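Local coordinates for protein transcriptional regulator, IclR family (Ruegeria sp. TM1040, PDB 3R4K) that probably binds DNA through a helix-turn-helix domain and regulates transcription, with a GAF-like C-terminal domain that in relatives senses small effector molecules, at residues 77-83 with 242-246; 96-101 with 213-219; 151-155 with 173-177. All blocks are in the same frame, centred on the assembly; numbering follows the deposited sequence.

Interaction 1. Residues 77-83 with 242-246; sequences VPILSAS and LTERI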
loop_
_atom_site.group_PDB
_atom_site.type_symbol
_atom_site.label_atom_id
_atom_site.label_comp_id
_atom_site.label_asym_id
_atom_site.label_seq_id
_atom_site.Cartn_x
_atom_site.Cartn_y
_atom_site.Cartn_z
ATOM N N VAL A 77 2.580 -0.183 -10.631
ATOM C CA VAL A 77 3.769 0.668 -10.606
ATOM C C VAL A 77 4.564 0.467 -9.267
ATOM O O VAL A 77 4.339 1.220 -8.318
ATOM C CB VAL A 77 3.487 2.182 -10.846
ATOM C CG1 VAL A 77 4.782 2.933 -11.109
ATOM C CG2 VAL A 77 2.506 2.424 -11.978
ATOM N N PRO A 78 5.525 -0.492 -9.190
ATOM C CA PRO A 78 6.405 -0.561 -7.995
ATOM C C PRO A 78 7.327 0.704 -7.919
ATOM O O PRO A 78 7.494 1.340 -8.957
ATOM C CB PRO A 78 7.193 -1.859 -8.227
ATOM C CG PRO A 78 6.503 -2.568 -9.393
ATOM C CD PRO A 78 5.936 -1.476 -10.211
ATOM N N ILE A 79 7.854 1.122 -6.726
ATOM C CA ILE A 79 8.719 2.333 -6.533
ATOM C C ILE A 79 9.901 2.380 -7.557
ATOM O O ILE A 79 10.219 3.456 -8.079
ATOM C CB ILE A 79 9.242 2.474 -5.051
ATOM C CG1 ILE A 79 10.199 3.686 -4.868
ATOM C CG2 ILE A 79 9.910 1.189 -4.552
ATOM C CD1 ILE A 79 9.976 4.502 -3.646
ATOM N N LEU A 80 10.520 1.224 -7.858
ATOM C CA LEU A 80 11.654 1.203 -8.783
ATOM C C LEU A 80 11.215 1.445 -10.238
ATOM O O LEU A 80 11.976 2.009 -11.021
ATOM C CB LEU A 80 12.487 -0.088 -8.646
ATOM C CG LEU A 80 13.133 -0.314 -7.230
ATOM C CD1 LEU A 80 13.825 -1.639 -7.145
ATOM C CD2 LEU A 80 14.106 0.799 -6.824
ATOM N N SER A 81 9.981 1.074 -10.579
ATOM C CA SER A 81 9.413 1.316 -11.904
ATOM C C SER A 81 9.093 2.811 -12.065
ATOM O O SER A 81 9.372 3.383 -13.124
ATOM C CB SER A 81 8.172 0.461 -12.107
ATOM O OG SER A 81 7.552 0.716 -13.352
ATOM N N ALA A 82 8.578 3.450 -10.989
ATOM C CA ALA A 82 8.283 4.886 -10.944
ATOM C C ALA A 82 9.577 5.735 -11.000
ATOM O O ALA A 82 9.562 6.861 -11.511
ATOM C CB ALA A 82 7.512 5.219 -9.676
ATOM N N SER A 83 10.680 5.192 -10.463
ATOM C CA SER A 83 11.965 5.877 -10.408
ATOM C C SER A 83 12.628 6.015 -11.788
ATOM O O SER A 83 13.353 6.984 -12.001
ATOM C CB SER A 83 12.910 5.148 -9.457
ATOM O OG SER A 83 13.498 4.010 -10.066
ATOM N N LEU A 242 8.852 12.014 -7.359
ATOM C CA LEU A 242 8.895 10.586 -7.053
ATOM C C LEU A 242 7.959 10.259 -5.907
ATOM O O LEU A 242 7.227 9.266 -5.990
ATOM C CB LEU A 242 10.332 10.122 -6.728
ATOM C CG LEU A 242 10.565 8.593 -6.488
ATOM C CD1 LEU A 242 10.018 7.728 -7.644
ATOM C CD2 LEU A 242 12.045 8.315 -6.294
ATOM N N THR A 243 7.950 11.124 -4.870
ATOM C CA THR A 243 7.102 10.989 -3.690
ATOM C C THR A 243 5.628 10.933 -4.165
ATOM O O THR A 243 4.865 10.089 -3.695
ATOM C CB THR A 243 7.409 12.125 -2.672
ATOM O OG1 THR A 243 8.766 12.018 -2.228
ATOM C CG2 THR A 243 6.527 12.072 -1.446
ATOM N N GLU A 244 5.277 11.761 -5.153
ATOM C CA GLU A 244 3.943 11.838 -5.738
ATOM C C GLU A 244 3.589 10.548 -6.512
ATOM O O GLU A 244 2.466 10.075 -6.359
ATOM C CB GLU A 244 3.861 13.058 -6.645
ATOM C CG GLU A 244 2.471 13.407 -7.127
ATOM C CD GLU A 244 2.493 14.212 -8.413
ATOM O OE1 GLU A 244 2.206 13.622 -9.481
ATOM O OE2 GLU A 244 2.839 15.417 -8.363
ATOM N N ARG A 245 4.545 9.958 -7.300
ATOM C CA ARG A 245 4.310 8.724 -8.069
ATOM C C ARG A 245 4.064 7.502 -7.157
ATOM O O ARG A 245 3.571 6.477 -7.642
ATOM C CB ARG A 245 5.467 8.423 -9.040
ATOM C CG ARG A 245 5.745 9.474 -10.135
ATOM C CD ARG A 245 4.972 9.270 -11.436
ATOM N NE ARG A 245 5.285 8.002 -12.113
ATOM C CZ ARG A 245 4.397 7.037 -12.365
ATOM N NH1 ARG A 245 3.124 7.183 -12.005
ATOM N NH2 ARG A 245 4.775 5.922 -12.980
ATOM N N ILE A 246 4.384 7.604 -5.847
ATOM C CA ILE A 246 4.187 6.511 -4.902
ATOM C C ILE A 246 3.163 6.891 -3.820
ATOM O O ILE A 246 3.006 6.146 -2.866
ATOM C CB ILE A 246 5.529 6.001 -4.282
ATOM C CG1 ILE A 246 6.234 7.098 -3.441
ATOM C CG2 ILE A 246 6.462 5.400 -5.354
ATOM C CD1 ILE A 246 7.164 6.590 -2.346
HETATM O O HOH W 1 2.873 3.275 -7.282
#
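Arg-245, the last residue of helix 225-245, and Ile-246 just after it pack against the first turn of helix 79-94, and together the two helices cover one face of the antiparallel sheet in the profilin-like (GAF-like) C-terminal domain of this IclR-family regulator. The side chain of Arg-245 can be followed outward. Its CB rests on the methyl of Ala-82, 3.9 Å from Ala-82 CB. The chain then bends at both chi2 (-90°) and chi3 (-62°), which turns it toward the start of helix 79-94 and brings the guanidinium beside Val-77. There NH2 lies 3.5 Å from Val-77 CG1, the two side chains crossing at about a right angle, and 4.2 Å from Ala-82 CA. The remaining terminal nitrogen, NH1, makes a salt bridge with Glu-52 of the second subunit, while Arg-61 of that subunit packs on both Arg-245 and Val-77, so this end of the contact also belongs to the dimer interface. Leu-242 and Ile-246 also pack near the Ala-82 methyl. Leu-242 sends CD1 onto the helix backbone, 3.8 Å from Ser-83 N, and Ile-79 meets Ile-246 obliquely, CD1 to CD1 at 3.7 Å. The torsion of Ile-246 (chi1 63°) sets CG1 between its own backbone N and carbonyl carbon and leaves CG2 turned to Ile-79, where it lies 4.0 Å from Ile-79 CA. Polar contact between the segments runs through one water, which donates to Val-77 O at 2.7 Å and, on a longer bond, to Arg-245 O at 3.3 Å.

Interaction 2. Residues 96-101 with 213-219; sequences ETTHLS and ALAVAAP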
loop_
_atom_site.group_PDB
_atom_site.type_symbol
_atom_site.label_atom_id
_atom_site.label_comp_id
_atom_site.label_asym_id
_atom_site.label_seq_id
_atom_site.Cartn_x
_atom_site.Cartn_y
_atom_site.Cartn_z
ATOM N N GLU A 96 24.823 14.394 -14.457
ATOM C CA GLU A 96 25.467 13.503 -13.501
ATOM C C GLU A 96 24.664 12.224 -13.222
ATOM O O GLU A 96 23.519 12.107 -13.634
ATOM C CB GLU A 96 25.719 14.264 -12.192
ATOM C CG GLU A 96 26.558 15.520 -12.373
ATOM C CD GLU A 96 27.986 15.350 -12.863
ATOM O OE1 GLU A 96 28.490 14.204 -12.874
ATOM O OE2 GLU A 96 28.621 16.379 -13.185
ATOM N N THR A 97 25.301 11.250 -12.548
ATOM C CA THR A 97 24.700 9.972 -12.176
ATOM C C THR A 97 23.698 10.194 -11.063
ATOM O O THR A 97 24.010 10.866 -10.081
ATOM C CB THR A 97 25.805 8.985 -11.749
ATOM O OG1 THR A 97 26.699 8.825 -12.856
ATOM C CG2 THR A 97 25.247 7.613 -11.280
ATOM N N THR A 98 22.506 9.619 -11.210
ATOM C CA THR A 98 21.457 9.709 -10.198
ATOM C C THR A 98 21.149 8.306 -9.679
ATOM O O THR A 98 21.301 7.341 -10.420
ATOM C CB THR A 98 20.222 10.417 -10.761
ATOM O OG1 THR A 98 19.770 9.697 -11.904
ATOM C CG2 THR A 98 20.501 11.865 -11.149
ATOM N N HIS A 99 20.752 8.184 -8.412
ATOM C CA HIS A 99 20.409 6.878 -7.867
ATOM C C HIS A 99 19.393 6.957 -6.738
ATOM O O HIS A 99 19.346 7.931 -5.983
ATOM C CB HIS A 99 21.645 6.066 -7.427
ATOM C CG HIS A 99 22.484 6.681 -6.359
ATOM N ND1 HIS A 99 22.473 6.188 -5.059
ATOM C CD2 HIS A 99 23.400 7.676 -6.448
ATOM C CE1 HIS A 99 23.343 6.930 -4.391
ATOM N NE2 HIS A 99 23.932 7.837 -5.189
ATOM N N LEU A 100 18.553 5.921 -6.660
ATOM C CA LEU A 100 17.549 5.749 -5.627
ATOM C C LEU A 100 17.997 4.626 -4.712
ATOM O O LEU A 100 18.315 3.524 -5.168
ATOM C CB LEU A 100 16.148 5.466 -6.224
ATOM C CG LEU A 100 15.005 5.168 -5.225
ATOM C CD1 LEU A 100 14.669 6.388 -4.336
ATOM C CD2 LEU A 100 13.771 4.602 -5.952
ATOM N N SER A 101 18.065 4.920 -3.421
ATOM C CA SER A 101 18.426 3.924 -2.419
ATOM C C SER A 101 17.235 3.736 -1.491
ATOM O O SER A 101 16.491 4.697 -1.216
ATOM C CB SER A 101 19.695 4.315 -1.669
ATOM O OG SER A 101 19.552 5.574 -1.039
ATOM N N ALA A 213 16.210 7.443 -0.206
ATOM C CA ALA A 213 16.719 8.722 -0.687
ATOM C C ALA A 213 17.020 8.696 -2.163
ATOM O O ALA A 213 17.450 7.668 -2.703
ATOM C CB ALA A 213 17.984 9.109 0.078
ATOM N N LEU A 214 16.821 9.865 -2.801
ATOM C CA LEU A 214 17.114 10.136 -4.196
ATOM C C LEU A 214 18.379 10.996 -4.233
ATOM O O LEU A 214 18.443 12.016 -3.535
ATOM C CB LEU A 214 15.917 10.824 -4.875
ATOM C CG LEU A 214 16.093 11.157 -6.347
ATOM C CD1 LEU A 214 16.288 9.909 -7.166
ATOM C CD2 LEU A 214 14.933 11.963 -6.859
ATOM N N ALA A 215 19.406 10.566 -4.984
ATOM C CA ALA A 215 20.681 11.275 -4.979
ATOM C C ALA A 215 21.250 11.556 -6.345
ATOM O O ALA A 215 20.904 10.891 -7.323
ATOM C CB ALA A 215 21.699 10.486 -4.175
ATOM N N VAL A 216 22.174 12.544 -6.383
ATOM C CA VAL A 216 22.969 12.968 -7.542
ATOM C C VAL A 216 24.436 12.831 -7.134
ATOM O O VAL A 216 24.859 13.528 -6.214
ATOM C CB VAL A 216 22.603 14.418 -8.009
ATOM C CG1 VAL A 216 23.563 14.930 -9.090
ATOM C CG2 VAL A 216 21.160 14.479 -8.496
ATOM N N ALA A 217 25.181 11.903 -7.761
ATOM C CA ALA A 217 26.612 11.650 -7.506
ATOM C C ALA A 217 27.425 12.243 -8.621
ATOM O O ALA A 217 27.217 11.920 -9.793
ATOM C CB ALA A 217 26.889 10.162 -7.385
ATOM N N ALA A 218 28.336 13.131 -8.274
ATOM C CA ALA A 218 29.157 13.798 -9.271
ATOM C C ALA A 218 30.637 13.782 -8.920
ATOM O O ALA A 218 30.983 13.764 -7.740
ATOM C CB ALA A 218 28.687 15.232 -9.406
ATOM N N PRO A 219 31.547 13.860 -9.909
ATOM C CA PRO A 219 32.965 14.014 -9.563
ATOM C C PRO A 219 33.186 15.392 -8.946
ATOM O O PRO A 219 32.568 16.380 -9.367
ATOM C CB PRO A 219 33.677 13.900 -10.917
ATOM C CG PRO A 219 32.648 13.445 -11.882
ATOM C CD PRO A 219 31.353 13.924 -11.369
HETATM O O HOH W 2 28.295 11.427 -12.321
#
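His-99 and Ala-215 form a hydrogen-bonded antiparallel pair at the centre of the tight part: His-99 N reaches Ala-215 O at 2.9 Å, and Ala-215 N reaches His-99 O at 2.8 Å. With chi1 at 61°, the imidazole folds over its cross-strand partner, so that Ala-215 CB sits over one ring face, 3.9 Å from the centroid, in a CH-pi contact offset toward the rim. Ser-101 and Ala-213 are equally close, the Ser-101 N to Ala-213 O bond being almost straight at 176°. On the other face, Thr-98 and Val-216 lie side by side, CG2 to CG2 at 3.8 Å, and helix 79-94 covers them. Toward Glu-96 the ladder loosens: Thr-97 N to Ala-217 O stretches to a weak 3.4 Å bond at 127°. A water is inserted here, accepting from Thr-97 N and donating to Ala-217 O and to Glu-96 OE1. The Glu-96 carboxylate, also salt-bridged to Arg-222, lies against Ala-218, Glu-96 CD being 3.5 Å from Ala-218 CB. Partly exposed Pro-219 ends this side. Such pairing of strands 97-104 and 210-219, central in an antiparallel sheet, is characteristic of the GAF-like, profilin-like domain of IclR regulators.

Interaction 3. Residues 151-155 with 173-177; sequences VDAVL and IRAEI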
loop_
_atom_site.group_PDB
_atom_site.type_symbol
_atom_site.label_atom_id
_atom_site.label_comp_id
_atom_site.label_asym_id
_atom_site.label_seq_id
_atom_site.Cartn_x
_atom_site.Cartn_y
_atom_site.Cartn_z
ATOM N N VAL A 151 18.561 6.410 15.004
ATOM C CA VAL A 151 19.736 7.283 14.908
ATOM C C VAL A 151 20.700 6.949 16.055
ATOM O O VAL A 151 21.904 6.825 15.813
ATOM C CB VAL A 151 19.320 8.778 14.903
ATOM C CG1 VAL A 151 20.540 9.701 14.893
ATOM C CG2 VAL A 151 18.391 9.091 13.730
ATOM N N ASP A 152 20.158 6.767 17.288
ATOM C CA ASP A 152 20.920 6.419 18.498
ATOM C C ASP A 152 21.668 5.094 18.313
ATOM O O ASP A 152 22.851 5.016 18.640
ATOM C CB ASP A 152 19.997 6.341 19.734
ATOM C CG ASP A 152 19.530 7.673 20.309
ATOM O OD1 ASP A 152 20.110 8.723 19.939
ATOM O OD2 ASP A 152 18.585 7.667 21.129
ATOM N N ALA A 153 20.981 4.079 17.749
ATOM C CA ALA A 153 21.518 2.750 17.470
ATOM C C ALA A 153 22.675 2.816 16.462
ATOM O O ALA A 153 23.744 2.272 16.733
ATOM C CB ALA A 153 20.409 1.849 16.947
ATOM N N VAL A 154 22.468 3.509 15.328
ATOM C CA VAL A 154 23.435 3.691 14.238
ATOM C C VAL A 154 24.711 4.401 14.752
ATOM O O VAL A 154 25.825 3.981 14.420
ATOM C CB VAL A 154 22.766 4.465 13.067
ATOM C CG1 VAL A 154 23.796 5.050 12.098
ATOM C CG2 VAL A 154 21.762 3.580 12.335
ATOM N N LEU A 155 24.542 5.439 15.589
ATOM C CA LEU A 155 25.655 6.229 16.126
ATOM C C LEU A 155 26.343 5.597 17.349
ATOM O O LEU A 155 27.475 5.983 17.653
ATOM C CB LEU A 155 25.199 7.663 16.447
ATOM C CG LEU A 155 24.893 8.529 15.216
ATOM C CD1 LEU A 155 24.297 9.822 15.613
ATOM C CD2 LEU A 155 26.138 8.782 14.374
ATOM N N ILE A 173 28.228 14.034 13.143
ATOM C CA ILE A 173 27.175 13.427 12.318
ATOM C C ILE A 173 25.815 13.975 12.773
ATOM O O ILE A 173 24.993 14.332 11.928
ATOM C CB ILE A 173 27.246 11.868 12.329
ATOM C CG1 ILE A 173 28.540 11.390 11.636
ATOM C CG2 ILE A 173 26.020 11.233 11.652
ATOM C CD1 ILE A 173 29.082 10.330 12.192
ATOM N N ARG A 174 25.598 14.084 14.098
ATOM C CA ARG A 174 24.365 14.632 14.684
ATOM C C ARG A 174 24.170 16.109 14.291
ATOM O O ARG A 174 23.038 16.541 14.064
ATOM C CB ARG A 174 24.377 14.488 16.207
ATOM C CG ARG A 174 24.136 13.065 16.673
ATOM C CD ARG A 174 23.894 13.002 18.163
ATOM N NE ARG A 174 23.796 11.627 18.654
ATOM C CZ ARG A 174 22.679 10.903 18.668
ATOM N NH1 ARG A 174 21.545 11.403 18.180
ATOM N NH2 ARG A 174 22.689 9.670 19.156
ATOM N N ALA A 175 25.282 16.866 14.182
ATOM C CA ALA A 175 25.280 18.272 13.774
ATOM C C ALA A 175 24.858 18.391 12.302
ATOM O O ALA A 175 24.054 19.266 11.958
ATOM C CB ALA A 175 26.661 18.878 13.990
ATOM N N GLU A 176 25.360 17.464 11.458
ATOM C CA GLU A 176 25.040 17.384 10.036
ATOM C C GLU A 176 23.563 16.986 9.842
ATOM O O GLU A 176 22.869 17.647 9.071
ATOM C CB GLU A 176 25.995 16.400 9.319
ATOM C CG GLU A 176 26.195 16.687 7.830
ATOM C CD GLU A 176 26.807 18.017 7.415
ATOM O OE1 GLU A 176 27.575 18.616 8.208
ATOM O OE2 GLU A 176 26.530 18.449 6.271
ATOM N N ILE A 177 23.084 15.970 10.605
ATOM C CA ILE A 177 21.692 15.488 10.634
ATOM C C ILE A 177 20.739 16.666 10.868
ATOM O O ILE A 177 19.748 16.796 10.144
ATOM C CB ILE A 177 21.519 14.378 11.716
ATOM C CG1 ILE A 177 22.034 13.022 11.209
ATOM C CG2 ILE A 177 20.080 14.257 12.236
ATOM C CD1 ILE A 177 21.944 11.951 12.225
#
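Arg-174 reaches across from helix 170-183 with its chain extended from CG to NE and lays its guanidinium beneath Leu-155 of helix 148-156. Leu-155 CD1 stands 3.5 Å above the guanidinium plane, over its centre, and the same methyl touches the aliphatic stem at Arg-174 CG, 3.4 Å away. At the edge of the guanidinium comes Asp-152, whose side chain crosses that of Arg-174 at about a right angle. The salt bridge is a single bond, Arg-174 NH2 to Asp-152 OD1 at 2.9 Å, with an angle of 150° at the hydrogen. It uses the anti side of OD1, and the carboxylate and guanidinium planes stand 60° apart, so the two groups do not meet as a flat, two-bond pair. Both charged residues are solvent-exposed, whereas the apolar residues of the contact are buried. The short segments run antiparallel in sense, at 146°, with axes 12.3 Å apart; this wide spacing is bridged by long side chains in a helical region connecting strands 129-131 and 186-189 of the GAF-like domain. On the buried side of the salt bridge, Val-151 and Ile-177 reach toward each other tip to tip, CG1 to CD1 at 3.8 Å. Leu-155 and Ile-173 slide past one another in opposite directions, Leu-155 CD2 coming 3.7 Å from Ile-173 CG2. An alanine in place of Leu-155 would remove both branches, and is likely to leave the Arg-174 guanidinium freer to turn and Ile-173 without this partner across the helix pair. Leu-140 and Leu-143 of helix 137-143 continue the apolar layer, touching Ile-173 and Ile-177 respectively.

All three contacts fall in the C-terminal GAF-like domain and close successively shorter spans of chain: interaction 1 encloses interaction 2, which encloses interaction 3. Interactions 1 and 2 are neighbours, their centres 16 Å apart. Helix 79-94 leads into strand 97-104, and strand 210-219 leads into helix 225-245, so the helix pair lies against the strand pair; Leu-100 joins them, its CD2 being 3.7 Å from Ser-83 CB. Interaction 3 stands apart, its centre 22 Å from that of interaction 2 and 28 Å from that of interaction 1. Helix 137-143 touches both interactions 2 and 3. Interactions 1 and 2 thus tie two helices to the central strands, while interaction 3 holds together a separate helical region.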